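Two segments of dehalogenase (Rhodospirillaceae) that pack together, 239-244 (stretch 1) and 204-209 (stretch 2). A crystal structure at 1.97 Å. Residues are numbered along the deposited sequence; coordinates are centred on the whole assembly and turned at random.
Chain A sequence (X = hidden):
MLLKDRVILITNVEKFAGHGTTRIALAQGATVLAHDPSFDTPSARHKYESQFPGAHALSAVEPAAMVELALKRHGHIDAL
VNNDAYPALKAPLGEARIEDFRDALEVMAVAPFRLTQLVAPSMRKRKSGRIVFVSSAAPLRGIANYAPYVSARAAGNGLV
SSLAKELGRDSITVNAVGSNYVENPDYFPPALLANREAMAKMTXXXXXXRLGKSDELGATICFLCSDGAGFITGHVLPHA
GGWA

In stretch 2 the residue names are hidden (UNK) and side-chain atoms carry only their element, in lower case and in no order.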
# COMPACT_ATOMS: atom_id res chain seq x y z
N HIS A 239 -11.03 0.16 8.52
CA HIS A 239 -12.02 0.63 9.46
C HIS A 239 -11.61 0.15 10.84
O HIS A 239 -12.15 -0.71 11.39
CB HIS A 239 -13.39 0.10 9.06
CG HIS A 239 -14.50 0.67 9.85
ND1 HIS A 239 -14.82 0.18 11.09
CD2 HIS A 239 -15.33 1.71 9.61
CE1 HIS A 239 -15.86 0.87 11.57
NE2 HIS A 239 -16.21 1.79 10.69
N ALA A 240 -10.58 0.85 11.36
CA ALA A 240 -9.91 0.44 12.56
C ALA A 240 -9.39 1.58 13.38
O ALA A 240 -8.40 1.41 14.07
CB ALA A 240 -8.76 -0.45 12.16
N GLY A 241 -10.07 2.73 13.36
CA GLY A 241 -9.72 3.83 14.20
C GLY A 241 -8.34 4.43 13.97
O GLY A 241 -7.76 4.97 14.88
N GLY A 242 -7.82 4.25 12.79
CA GLY A 242 -6.44 4.67 12.46
C GLY A 242 -5.30 3.62 12.69
O GLY A 242 -4.17 3.88 12.34
N TRP A 243 -5.67 2.46 13.20
CA TRP A 243 -4.69 1.43 13.53
C TRP A 243 -4.02 0.94 12.23
O TRP A 243 -2.83 0.56 12.28
CB TRP A 243 -5.38 0.32 14.31
CG TRP A 243 -4.54 -0.82 14.69
CD1 TRP A 243 -3.85 -0.99 15.88
CD2 TRP A 243 -4.36 -2.04 13.93
NE1 TRP A 243 -3.18 -2.18 15.85
CE2 TRP A 243 -3.52 -2.88 14.71
CE3 TRP A 243 -4.83 -2.48 12.66
CZ2 TRP A 243 -3.09 -4.13 14.28
CZ3 TRP A 243 -4.40 -3.76 12.21
CH2 TRP A 243 -3.56 -4.58 13.05
N ALA A 244 -4.71 1.01 11.08
CA ALA A 244 -4.13 0.79 9.71
C ALA A 244 -4.75 1.80 8.66
O ALA A 244 -5.94 2.26 9.21
CB ALA A 244 -4.50 -0.58 9.29
N UNK A 204 -4.83 2.25 23.90
CA UNK A 204 -3.53 2.94 23.78
C UNK A 204 -2.85 2.79 22.42
O UNK A 204 -2.09 3.65 22.06
c UNK A 204 -2.53 2.48 24.84
N UNK A 205 -3.23 1.81 21.64
CA UNK A 205 -2.62 1.54 20.33
C UNK A 205 -3.53 1.85 19.12
O UNK A 205 -3.24 1.54 18.01
o UNK A 205 -2.42 -3.25 19.93
c UNK A 205 -3.24 -1.00 19.77
c UNK A 205 -2.19 0.04 20.30
c UNK A 205 -2.47 -2.19 19.28
n UNK A 205 -1.72 -1.99 18.23
N UNK A 206 -4.67 2.47 19.40
CA UNK A 206 -5.58 2.98 18.37
C UNK A 206 -5.54 4.51 18.32
O UNK A 206 -5.83 5.13 19.35
c UNK A 206 -7.10 1.01 18.81
c UNK A 206 -6.99 2.55 18.71
c UNK A 206 -8.00 3.06 17.70
c UNK A 206 -8.40 0.54 19.43
N UNK A 207 -5.34 5.12 17.15
CA UNK A 207 -5.25 6.59 17.16
C UNK A 207 -6.47 7.34 17.71
O UNK A 207 -6.31 8.41 18.38
c UNK A 207 -4.14 5.83 15.24
c UNK A 207 -4.98 6.97 15.71
c UNK A 207 -4.69 4.55 15.95
N UNK A 208 -7.66 6.81 17.49
CA UNK A 208 -8.80 7.47 18.03
C UNK A 208 -9.01 7.16 19.49
O UNK A 208 -9.89 7.66 20.09
c UNK A 208 -10.02 7.05 17.24
c UNK A 208 -10.12 7.69 15.85
c UNK A 208 -11.40 7.18 15.24
c UNK A 208 -10.14 9.19 15.86
N UNK A 209 -8.27 6.24 20.03
CA UNK A 209 -8.27 6.01 21.50
C UNK A 209 -9.52 5.33 22.01
O UNK A 209 -9.79 5.41 23.21

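Position 204 carries a single side-chain carbon, which stays out of reach of stretch 1. One carbon alone makes it alanine. Ala204 CB is 9.7 Å from Trp243 CD1, the nearest atom of stretch 1, so the contact itself asks nothing of this side chain.

At position 205 three carbons run outward without a branch, and the third bears one oxygen and one nitrogen. The CA-to-CB bond points sideways, but the far end comes nearer and meets the indole of Trp243 at the ring edge, near the ring plane. The terminal amide identifies glutamine. As modelled, Gln205 NE2 lies 2.8 Å from Trp243 NE1; the amide is probably turned over, and the exact pairing is best left open. A long, flexible polar chain suits an exposed place beside the polar edge of an indole.

Position 206 has four carbons, forked at the first, with one arm two carbons long; the shorter arm lies against the carbonyl of Gly241. This is isoleucine. Ile206 CG2 is 3.4 Å from Gly241 O and 4.0 Å from Ala240 O. Branching at CB places this methyl close to the backbone, while the whole residue is buried, as suits a hydrocarbon side chain.

At position 207 three carbons close a ring onto the backbone nitrogen, and the ring lies against the main chain of Gly241 and Gly242. That is the signature of proline. The CA-to-CB bond of Pro207 points toward stretch 1; its CD is 3.3 Å from Gly241 O and 3.4 Å from Gly242 C. Its phi of -59° also fits the type I turn running from 206 to 209. Having no N-H, it cannot donate to the nearby carbonyl.

Position 208 has four carbons forked at the second, the fork carbon coming near the carbonyl oxygen of Gly241; hence leucine. The CA-to-CB bond of Leu208 points toward stretch 1 and its apolar side chain is buried, while its backbone supplies the polar link: Leu208 N donates to Gly241 O at 3.2 Å.

Position 209 has no side-chain atoms and makes no contact across: glycine. The positive phi of Gly209, 73°, favours this residue as it ends the turn.

The contact thus packs two turns together, the type I turn against a type I' turn from Ala240 to Trp243. One backbone hydrogen bond joins them, with close packing around it. Glycines make this possible: an ideal CB would lie 2.8 Å from Ile206 CG2 if placed on Gly241, and 2.8 Å from Pro207 CG if placed on Gly242, a clash in both cases.

Stretch 2 204-209: AQIPLG
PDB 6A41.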